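Side-chain contacts in NRPS (Penicillium fellutanum, PDB 6NKI), which is a Rossmann-fold protein of the male sterility family, named as a fungal nonribosomal peptide synthetase (NRPS), and carries bound NADPH: residues 40-45 against 78-83; 65-70 against 74-79; 325-328 against 333-336. All blocks are in the same frame, centred on the assembly; numbering follows the deposited sequence.

Overall arrangement
Contacts 1 and 2 are neighbours in the Rossmann half of the chain, their centres about 10 Å apart, and their segments share Asn78 and Asp79 of the connection between helix 59-72 and strand 84-88. Trp75 of contact 2 lies against both Leu42 and Tyr80 of contact 1. Contact 2 is the buried one: two indoles close over a helix end by CH-pi packing and backbone bonds, with NADPH held at the far end of the same segment. Contact 1 is partly buried and purely apolar across its segments. Contact 3, also partly buried, sits apart, its nearest atoms about 17 Å from contact 2, and adds a weak N-H to sulfur bond to its apolar packing.

Contact 1 of 3, residues 40-45 against 78-83; sequences QLLVDN and NDYRRL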
loop_
_atom_site.group_PDB
_atom_site.type_symbol
_atom_site.label_atom_id
_atom_site.label_comp_id
_atom_site.label_asym_id
_atom_site.label_seq_id
_atom_site.Cartn_x
_atom_site.Cartn_y
_atom_site.Cartn_z
ATOM N N GLN A 40 -1.344 -13.091 9.394
ATOM C CA GLN A 40 -0.010 -12.822 8.883
ATOM C C GLN A 40 1.078 -13.457 9.739
ATOM O O GLN A 40 2.156 -13.765 9.224
ATOM C CB GLN A 40 0.211 -11.320 8.730
ATOM C CG GLN A 40 -0.656 -10.680 7.670
ATOM C CD GLN A 40 -0.427 -9.191 7.566
ATOM O OE1 GLN A 40 0.453 -8.642 8.224
ATOM N NE2 GLN A 40 -1.261 -8.520 6.782
ATOM N N LEU A 41 0.844 -13.653 11.038
ATOM C CA LEU A 41 1.800 -14.440 11.827
ATOM C C LEU A 41 1.905 -15.861 11.290
ATOM O O LEU A 41 2.985 -16.312 10.912
ATOM C CB LEU A 41 1.400 -14.460 13.303
ATOM C CG LEU A 41 1.542 -13.115 13.988
ATOM C CD1 LEU A 41 0.885 -13.171 15.339
ATOM C CD2 LEU A 41 3.005 -12.733 14.101
ATOM N N LEU A 42 0.770 -16.549 11.186
ATOM C CA LEU A 42 0.732 -17.920 10.693
ATOM C C LEU A 42 1.422 -18.088 9.331
ATOM O O LEU A 42 1.880 -19.192 9.014
ATOM C CB LEU A 42 -0.727 -18.384 10.622
ATOM C CG LEU A 42 -1.394 -18.915 11.902
ATOM C CD1 LEU A 42 -1.501 -17.875 12.975
ATOM C CD2 LEU A 42 -2.783 -19.412 11.606
ATOM N N VAL A 43 1.525 -17.037 8.511
ATOM C CA VAL A 43 2.205 -17.272 7.236
ATOM C C VAL A 43 3.715 -17.054 7.357
ATOM O O VAL A 43 4.488 -17.690 6.630
ATOM C CB VAL A 43 1.599 -16.436 6.082
ATOM C CG1 VAL A 43 0.107 -16.752 5.916
ATOM C CG2 VAL A 43 1.863 -14.914 6.229
ATOM N N ASP A 44 4.167 -16.184 8.261
ATOM C CA ASP A 44 5.601 -16.035 8.478
ATOM C C ASP A 44 6.211 -17.373 8.882
ATOM O O ASP A 44 5.586 -18.183 9.572
ATOM C CB ASP A 44 5.894 -14.989 9.559
ATOM C CG ASP A 44 7.401 -14.745 9.749
ATOM O OD1 ASP A 44 7.986 -13.972 8.961
ATOM O OD2 ASP A 44 8.014 -15.355 10.653
ATOM N N ASN A 45 7.456 -17.601 8.452
ATOM C CA ASN A 45 8.098 -18.890 8.692
ATOM C C ASN A 45 8.716 -19.003 10.081
ATOM O O ASN A 45 8.821 -20.117 10.607
ATOM C CB ASN A 45 9.167 -19.162 7.629
ATOM C CG ASN A 45 8.586 -19.681 6.325
ATOM O OD1 ASN A 45 7.734 -20.571 6.325
ATOM N ND2 ASN A 45 9.050 -19.129 5.204
ATOM N N ASN A 78 -7.986 -24.798 7.009
ATOM C CA ASN A 78 -7.947 -25.730 8.132
ATOM C C ASN A 78 -6.524 -26.164 8.457
ATOM O O ASN A 78 -6.252 -26.549 9.597
ATOM C CB ASN A 78 -8.841 -26.960 7.883
ATOM C CG ASN A 78 -8.325 -27.876 6.768
ATOM O OD1 ASN A 78 -7.275 -27.636 6.171
ATOM N ND2 ASN A 78 -9.061 -28.955 6.509
ATOM N N ASP A 79 -5.612 -26.101 7.484
ATOM C CA ASP A 79 -4.198 -26.365 7.729
ATOM C C ASP A 79 -3.649 -25.550 8.889
ATOM O O ASP A 79 -2.637 -25.939 9.485
ATOM C CB ASP A 79 -3.402 -26.081 6.447
ATOM C CG ASP A 79 -1.909 -26.244 6.636
ATOM O OD1 ASP A 79 -1.462 -27.389 6.872
ATOM O OD2 ASP A 79 -1.180 -25.231 6.532
ATOM N N TYR A 80 -4.290 -24.433 9.212
ATOM C CA TYR A 80 -3.769 -23.519 10.206
ATOM C C TYR A 80 -4.129 -23.913 11.627
ATOM O O TYR A 80 -3.665 -23.254 12.562
ATOM C CB TYR A 80 -4.268 -22.095 9.941
ATOM C CG TYR A 80 -3.638 -21.391 8.754
ATOM C CD1 TYR A 80 -2.287 -21.062 8.762
ATOM C CD2 TYR A 80 -4.405 -20.961 7.676
ATOM C CE1 TYR A 80 -1.699 -20.394 7.703
ATOM C CE2 TYR A 80 -3.825 -20.275 6.613
ATOM C CZ TYR A 80 -2.473 -19.999 6.638
ATOM O OH TYR A 80 -1.868 -19.321 5.613
ATOM N N ARG A 81 -4.958 -24.941 11.820
ATOM C CA ARG A 81 -5.213 -25.398 13.178
ATOM C C ARG A 81 -3.924 -25.830 13.868
ATOM O O ARG A 81 -3.761 -25.598 15.071
ATOM C CB ARG A 81 -6.224 -26.548 13.185
ATOM C CG ARG A 81 -7.653 -26.154 12.846
ATOM C CD ARG A 81 -8.628 -27.325 13.079
ATOM N NE ARG A 81 -10.025 -26.954 12.829
ATOM C CZ ARG A 81 -10.678 -27.193 11.694
ATOM N NH1 ARG A 81 -10.075 -27.835 10.702
ATOM N NH2 ARG A 81 -11.940 -26.808 11.559
ATOM N N ARG A 82 -2.983 -26.430 13.124
ATOM C CA ARG A 82 -1.833 -27.071 13.762
ATOM C C ARG A 82 -0.828 -26.079 14.338
ATOM O O ARG A 82 0.137 -26.508 14.982
ATOM C CB ARG A 82 -1.110 -27.991 12.780
ATOM C CG ARG A 82 -0.353 -27.253 11.690
ATOM C CD ARG A 82 0.346 -28.245 10.797
ATOM N NE ARG A 82 -0.601 -28.973 9.969
ATOM C CZ ARG A 82 -0.345 -30.149 9.416
ATOM N NH1 ARG A 82 0.809 -30.751 9.648
ATOM N NH2 ARG A 82 -1.256 -30.746 8.668
ATOM N N LEU A 83 -1.023 -24.779 14.116
ATOM C CA LEU A 83 -0.143 -23.735 14.628
ATOM C C LEU A 83 -0.761 -22.935 15.764
ATOM O O LEU A 83 -0.109 -22.038 16.314
ATOM C CB LEU A 83 0.257 -22.771 13.498
ATOM C CG LEU A 83 1.550 -22.970 12.716
ATOM C CD1 LEU A 83 2.690 -22.728 13.656
ATOM C CD2 LEU A 83 1.657 -24.353 12.094
#
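Leu42 lies obliquely against the Tyr80 ring, and Val43 takes up the phenol end of the same side chain. This is Rossmann-fold packing: the end of helix 32-43, the helix between strands 22-27 and 47-54, meets the 3-10 segment 78-83 that leads into the edge strand 84-88. Leu42 meets the ring mainly through CD2 and CB. CD2 reaches Tyr80 CD1 at 3.3 Å and also meets Tyr80 CB at 3.5 Å, while Leu42 CB rests 3.7 Å from Tyr80 CE1. The tyrosine is carried there by a first torsion of -73°, which sets CG anti to its own carbonyl carbon and turns the ring toward Leu42 and Val43, so that OH arrives 3.3 Å from Val43 CG1. The hydroxyl oxygen here lies against a methyl group. Leu83 closes the patch more loosely, its CB facing Leu42 CG at 4.5 Å.

Behind these side chains, each segment has its own support. The 3-10 turn is tied by Arg81 N to Asn78 O at 3.0 Å, and Leu83 is already hydrogen-bonded through its backbone to Val50 of the adjacent strand. On helix 32-43, the Gln40 and Leu41 side chains pack on helix 276-288, with Gln40 NE2 bonded to Asp277 O. Beyond the helix end, Asn45 packs on Glu404 of the second subunit. On the exposed flank of the 3-10 segment, Arg82 NE and Asp79 OD1 sit 3.6 Å apart as a pair of charges, the oxygen well out of the guanidinium plane.

Contact 2 of 3, residues 65-70 against 74-79; sequences RIIQAA and RWWRND. With NDP (NADPH dihydro-nicotinamide-adenine-dinucleotide phosphate), chain B.
Ala70 packs against two consecutive tryptophans. Its CB sits over one face of the Trp75 indole, 3.5 Å from the centre of the six-membered ring and 25° off the normal, a CH-pi contact; it also meets Trp76 CB at 3.6 Å. One turn back, Ile67 CD1 covers a face of Trp76 in the same manner, 3.4 Å from the six-membered ring centre, and Trp75 CH2 comes in the plane of that ring at its edge. A first torsion of 178° puts the Trp76 indole anti to its backbone N, laid along the helix toward Ile67. The backbone turn behind this packing is a Schellman motif ending helix 59-72, with Arg74 at positive phi. Its bond from Trp75 N to Ala70 O measures 3.1 Å; Trp76 N adds a weak second bond to the same oxygen at 2.9 Å. Trp75 is pinned further by His39, stacked on its ring, and by Thr35 OG1, bonded to its NE1.

Away from this packed side, Arg74 and Arg77 start outward from the helix, both exposed. At the other end of segment 65-70, Arg65 bends at its third torsion and offers NE and NH2 to one oxygen, O1X, of the NADPH 2'-phosphate. Both bonds are weak, NH2 to O1X measuring 2.7 Å.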
loop_
_atom_site.group_PDB
_atom_site.type_symbol
_atom_site.label_atom_id
_atom_site.label_comp_id
_atom_site.label_asym_id
_atom_site.label_seq_id
_atom_site.Cartn_x
_atom_site.Cartn_y
_atom_site.Cartn_z
ATOM N N ARG A 65 -14.828 -19.390 17.515
ATOM C CA ARG A 65 -15.023 -17.959 17.313
ATOM C C ARG A 65 -13.883 -17.323 16.529
ATOM O O ARG A 65 -14.076 -16.279 15.893
ATOM C CB ARG A 65 -15.177 -17.242 18.653
ATOM C CG ARG A 65 -16.476 -17.490 19.395
ATOM C CD ARG A 65 -16.423 -16.713 20.696
ATOM N NE ARG A 65 -16.321 -15.275 20.447
ATOM C CZ ARG A 65 -17.352 -14.436 20.431
ATOM N NH1 ARG A 65 -18.579 -14.879 20.694
ATOM N NH2 ARG A 65 -17.153 -13.147 20.189
ATOM N N ILE A 66 -12.685 -17.901 16.590
ATOM C CA ILE A 66 -11.575 -17.359 15.817
ATOM C C ILE A 66 -11.475 -17.995 14.436
ATOM O O ILE A 66 -10.859 -17.403 13.538
ATOM C CB ILE A 66 -10.245 -17.467 16.591
ATOM C CG1 ILE A 66 -9.953 -18.907 16.981
ATOM C CG2 ILE A 66 -10.254 -16.560 17.813
ATOM C CD1 ILE A 66 -8.699 -19.066 17.753
ATOM N N ILE A 67 -12.101 -19.153 14.228
ATOM C CA ILE A 67 -12.347 -19.588 12.862
ATOM C C ILE A 67 -13.338 -18.643 12.189
ATOM O O ILE A 67 -13.121 -18.198 11.057
ATOM C CB ILE A 67 -12.852 -21.042 12.821
ATOM C CG1 ILE A 67 -11.984 -21.939 13.676
ATOM C CG2 ILE A 67 -12.739 -21.594 11.414
ATOM C CD1 ILE A 67 -10.597 -21.862 13.325
ATOM N N GLN A 68 -14.446 -18.314 12.882
ATOM C CA GLN A 68 -15.491 -17.537 12.219
ATOM C C GLN A 68 -15.015 -16.136 11.901
ATOM O O GLN A 68 -15.497 -15.527 10.940
ATOM C CB GLN A 68 -16.760 -17.411 13.055
ATOM C CG GLN A 68 -16.758 -16.225 14.024
ATOM C CD GLN A 68 -18.096 -16.001 14.710
ATOM O OE1 GLN A 68 -19.039 -16.770 14.522
ATOM N NE2 GLN A 68 -18.198 -14.908 15.465
ATOM N N ALA A 69 -14.086 -15.603 12.699
ATOM C CA ALA A 69 -13.493 -14.320 12.360
ATOM C C ALA A 69 -12.562 -14.447 11.165
ATOM O O ALA A 69 -12.360 -13.464 10.445
ATOM C CB ALA A 69 -12.756 -13.732 13.571
ATOM N N ALA A 70 -12.017 -15.643 10.945
ATOM C CA ALA A 70 -11.069 -15.924 9.884
ATOM C C ALA A 70 -11.735 -16.478 8.641
ATOM O O ALA A 70 -11.102 -16.529 7.581
ATOM C CB ALA A 70 -10.028 -16.922 10.381
ATOM N N ARG A 74 -12.012 -14.221 5.232
ATOM C CA ARG A 74 -11.697 -15.040 4.058
ATOM C C ARG A 74 -10.197 -15.305 3.937
ATOM O O ARG A 74 -9.635 -15.302 2.840
ATOM C CB ARG A 74 -12.233 -14.389 2.781
ATOM C CG ARG A 74 -13.740 -14.252 2.742
ATOM C CD ARG A 74 -14.117 -13.438 1.533
ATOM N NE ARG A 74 -15.542 -13.139 1.470
ATOM C CZ ARG A 74 -16.082 -12.349 0.550
ATOM N NH1 ARG A 74 -17.389 -12.114 0.548
ATOM N NH2 ARG A 74 -15.304 -11.786 -0.365
ATOM N N TRP A 75 -9.541 -15.535 5.074
ATOM C CA TRP A 75 -8.171 -16.014 5.063
ATOM C C TRP A 75 -8.037 -17.436 5.594
ATOM O O TRP A 75 -6.960 -18.040 5.462
ATOM C CB TRP A 75 -7.252 -15.060 5.838
ATOM C CG TRP A 75 -7.491 -14.855 7.341
ATOM C CD1 TRP A 75 -8.176 -13.824 7.940
ATOM C CD2 TRP A 75 -6.983 -15.668 8.414
ATOM N NE1 TRP A 75 -8.133 -13.962 9.307
ATOM C CE2 TRP A 75 -7.403 -15.081 9.623
ATOM C CE3 TRP A 75 -6.225 -16.836 8.466
ATOM C CZ2 TRP A 75 -7.079 -15.627 10.871
ATOM C CZ3 TRP A 75 -5.911 -17.384 9.711
ATOM C CH2 TRP A 75 -6.341 -16.782 10.888
ATOM N N TRP A 76 -9.111 -18.004 6.137
ATOM C CA TRP A 76 -8.995 -19.217 6.932
ATOM C C TRP A 76 -8.763 -20.447 6.062
ATOM O O TRP A 76 -9.390 -20.617 5.019
ATOM C CB TRP A 76 -10.233 -19.433 7.817
ATOM C CG TRP A 76 -10.084 -20.704 8.564
ATOM C CD1 TRP A 76 -10.702 -21.885 8.287
ATOM C CD2 TRP A 76 -9.185 -20.965 9.650
ATOM N NE1 TRP A 76 -10.270 -22.861 9.160
ATOM C CE2 TRP A 76 -9.337 -22.320 10.004
ATOM C CE3 TRP A 76 -8.271 -20.180 10.368
ATOM C CZ2 TRP A 76 -8.598 -22.915 11.040
ATOM C CZ3 TRP A 76 -7.543 -20.772 11.406
ATOM C CH2 TRP A 76 -7.712 -22.125 11.725
ATOM N N ARG A 77 -7.841 -21.298 6.515
ATOM C CA ARG A 77 -7.559 -22.620 5.968
ATOM C C ARG A 77 -7.419 -23.588 7.136
ATOM O O ARG A 77 -6.783 -23.244 8.138
ATOM C CB ARG A 77 -6.263 -22.611 5.151
ATOM C CG ARG A 77 -6.261 -21.804 3.858
ATOM C CD ARG A 77 -4.863 -21.890 3.231
ATOM N NE ARG A 77 -4.807 -21.151 1.969
ATOM C CZ ARG A 77 -4.609 -19.839 1.872
ATOM N NH1 ARG A 77 -4.481 -19.053 2.942
ATOM N NH2 ARG A 77 -4.557 -19.290 0.669
ATOM N N ASN A 78 -7.986 -24.798 7.009
ATOM C CA ASN A 78 -7.947 -25.730 8.132
ATOM C C ASN A 78 -6.524 -26.164 8.457
ATOM O O ASN A 78 -6.252 -26.549 9.597
ATOM C CB ASN A 78 -8.841 -26.960 7.883
ATOM C CG ASN A 78 -8.325 -27.876 6.768
ATOM O OD1 ASN A 78 -7.275 -27.636 6.171
ATOM N ND2 ASN A 78 -9.061 -28.955 6.509
ATOM N N ASP A 79 -5.612 -26.101 7.484
ATOM C CA ASP A 79 -4.198 -26.365 7.729
ATOM C C ASP A 79 -3.649 -25.550 8.889
ATOM O O ASP A 79 -2.637 -25.939 9.485
ATOM C CB ASP A 79 -3.402 -26.081 6.447
ATOM C CG ASP A 79 -1.909 -26.244 6.636
ATOM O OD1 ASP A 79 -1.462 -27.389 6.872
ATOM O OD2 ASP A 79 -1.180 -25.231 6.532
HETATM P PA NDP B . -14.551 -5.761 18.701
HETATM O O1A NDP B . -14.909 -4.509 19.447
HETATM O O2A NDP B . -15.381 -7.002 18.903
HETATM O O5B NDP B . -12.916 -6.155 18.811
HETATM C C5B NDP B . -12.522 -6.022 20.132
HETATM C C4B NDP B . -11.726 -7.262 20.548
HETATM O O4B NDP B . -11.574 -7.227 21.993
HETATM C C3B NDP B . -12.451 -8.531 20.131
HETATM O O3B NDP B . -11.507 -9.484 19.774
HETATM C C2B NDP B . -13.158 -9.031 21.442
HETATM O O2B NDP B . -13.282 -10.382 21.544
HETATM C C1B NDP B . -12.115 -8.457 22.519
HETATM N N9A NDP B . -12.755 -8.188 23.857
HETATM C C8A NDP B . -13.761 -7.252 24.192
HETATM N N7A NDP B . -14.104 -7.281 25.506
HETATM C C5A NDP B . -13.278 -8.291 26.047
HETATM C C6A NDP B . -13.142 -8.812 27.352
HETATM N N6A NDP B . -13.907 -8.332 28.395
HETATM N N1A NDP B . -12.253 -9.814 27.630
HETATM C C2A NDP B . -11.525 -10.257 26.558
HETATM N N3A NDP B . -11.529 -9.870 25.282
HETATM C C4A NDP B . -12.436 -8.861 25.037
HETATM O O3 NDP B . -14.722 -5.363 17.076
HETATM P PN NDP B . -14.201 -3.861 16.783
HETATM O O1N NDP B . -14.138 -3.640 15.322
HETATM O O2N NDP B . -14.874 -2.854 17.692
HETATM O O5D NDP B . -12.429 -3.633 17.266
HETATM C C5D NDP B . -11.529 -4.543 16.625
HETATM C C4D NDP B . -10.140 -3.845 16.222
HETATM O O4D NDP B . -10.344 -2.833 15.224
HETATM C C3D NDP B . -9.457 -3.137 17.429
HETATM O O3D NDP B . -8.182 -3.714 17.639
HETATM C C2D NDP B . -9.309 -1.635 17.054
HETATM O O2D NDP B . -7.991 -1.141 17.210
HETATM C C1D NDP B . -9.608 -1.619 15.578
HETATM N N1N NDP B . -10.535 -0.482 15.109
HETATM C C2N NDP B . -11.262 -0.777 13.996
HETATM C C3N NDP B . -12.151 0.074 13.463
HETATM C C7N NDP B . -12.711 -0.465 12.245
HETATM O O7N NDP B . -13.054 -1.629 12.059
HETATM N N7N NDP B . -12.712 0.409 11.207
HETATM C C4N NDP B . -12.467 1.451 14.067
HETATM C C5N NDP B . -11.527 1.775 15.192
HETATM C C6N NDP B . -10.629 0.862 15.670
HETATM P P2B NDP B . -15.001 -11.030 21.174
HETATM O O1X NDP B . -14.717 -12.499 21.218
HETATM O O2X NDP B . -15.848 -10.446 22.310
HETATM O O3X NDP B . -15.146 -10.399 19.825
#

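Contact 3 of 3, residues 325-328 against 333-336; sequences AIML and DLIP
Met327 overlaps Leu334 at the start of segment 333-336, its CG 3.9 Å from Leu334 CG. The motif is a helix-turn-strand: helix 319-330 ends, the chain reverses, and strand 335-337 sets off to pair in parallel with strand 261-263, forming a small two-stranded sheet apart from the seven-stranded Rossmann sheet. The middle of the methionine runs fully extended, with the second torsion at 180°, and this carries SD out to the backbone of the turn; the bend at the third torsion, -73°, then swings CE off that line. Leu334 CB adds to the patch, 4.0 Å from Met327 CG.

Around the pair, Leu334 also packs on Tyr262, and Ile335 takes up backbone bonds with Cys260 and Tyr262. On the helix, Ile326 turns to Trp250 and Val253, whereas Leu328 lies against Val400 and touches His289 of the second subunit. Asp333 starts away from the helix, yet its carboxylate curls back until OD1 is 4.0 Å from Met327 SD. The hydrogen bond between the two segments is weak but fairly straight: Leu334 N donates to Met327 SD at 3.4 Å, with 157° at the hydrogen.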
loop_
_atom_site.group_PDB
_atom_site.type_symbol
_atom_site.label_atom_id
_atom_site.label_comp_id
_atom_site.label_asym_id
_atom_site.label_seq_id
_atom_site.Cartn_x
_atom_site.Cartn_y
_atom_site.Cartn_z
ATOM N N ALA A 325 -15.662 8.653 -3.323
ATOM C CA ALA A 325 -15.320 7.253 -3.511
ATOM C C ALA A 325 -16.468 6.347 -3.093
ATOM O O ALA A 325 -16.765 5.364 -3.780
ATOM C CB ALA A 325 -14.048 6.930 -2.734
ATOM N N ILE A 326 -17.103 6.657 -1.955
ATOM C CA ILE A 326 -18.373 6.025 -1.584
ATOM C C ILE A 326 -19.344 6.054 -2.769
ATOM O O ILE A 326 -19.824 5.014 -3.241
ATOM C CB ILE A 326 -18.976 6.725 -0.344
ATOM C CG1 ILE A 326 -18.121 6.534 0.945
ATOM C CG2 ILE A 326 -20.458 6.361 -0.176
ATOM C CD1 ILE A 326 -18.032 5.072 1.500
ATOM N N MET A 327 -19.626 7.251 -3.283
ATOM C CA MET A 327 -20.624 7.349 -4.346
ATOM C C MET A 327 -20.176 6.625 -5.608
ATOM O O MET A 327 -21.008 6.040 -6.312
ATOM C CB MET A 327 -20.931 8.815 -4.665
ATOM C CG MET A 327 -21.619 9.623 -3.554
ATOM S SD MET A 327 -21.888 11.313 -4.091
ATOM C CE MET A 327 -20.242 11.986 -4.043
ATOM N N LEU A 328 -18.873 6.641 -5.900
ATOM C CA LEU A 328 -18.356 5.896 -7.040
ATOM C C LEU A 328 -18.611 4.400 -6.898
ATOM O O LEU A 328 -18.935 3.721 -7.879
ATOM C CB LEU A 328 -16.863 6.170 -7.200
ATOM C CG LEU A 328 -16.173 5.771 -8.514
ATOM C CD1 LEU A 328 -15.026 6.730 -8.766
ATOM C CD2 LEU A 328 -15.674 4.318 -8.531
ATOM N N ASP A 333 -25.413 8.943 -6.865
ATOM C CA ASP A 333 -25.056 10.175 -6.182
ATOM C C ASP A 333 -25.894 10.376 -4.929
ATOM O O ASP A 333 -27.047 9.939 -4.844
ATOM C CB ASP A 333 -25.181 11.374 -7.120
ATOM C CG ASP A 333 -24.100 11.376 -8.181
ATOM O OD1 ASP A 333 -23.013 10.793 -7.922
ATOM O OD2 ASP A 333 -24.326 11.962 -9.267
ATOM N N LEU A 334 -25.272 11.025 -3.944
ATOM C CA LEU A 334 -25.872 11.285 -2.611
ATOM C C LEU A 334 -26.093 12.785 -2.465
ATOM O O LEU A 334 -25.211 13.552 -2.864
ATOM C CB LEU A 334 -24.896 10.822 -1.528
ATOM C CG LEU A 334 -24.786 9.320 -1.296
ATOM C CD1 LEU A 334 -24.289 9.052 0.108
ATOM C CD2 LEU A 334 -26.120 8.638 -1.513
ATOM N N ILE A 335 -27.217 13.179 -1.876
ATOM C CA ILE A 335 -27.462 14.636 -1.722
ATOM C C ILE A 335 -26.417 15.174 -0.759
ATOM O O ILE A 335 -26.333 14.653 0.344
ATOM C CB ILE A 335 -28.870 14.868 -1.159
ATOM C CG1 ILE A 335 -29.926 14.126 -1.975
ATOM C CG2 ILE A 335 -29.154 16.353 -1.068
ATOM C CD1 ILE A 335 -31.201 13.856 -1.216
ATOM N N PRO A 336 -25.675 16.238 -1.106
ATOM C CA PRO A 336 -24.703 16.801 -0.192
ATOM C C PRO A 336 -25.416 17.737 0.784
ATOM O O PRO A 336 -25.473 18.911 0.536
ATOM C CB PRO A 336 -23.819 17.648 -1.108
ATOM C CG PRO A 336 -24.734 18.038 -2.230
ATOM C CD PRO A 336 -25.628 16.836 -2.427
#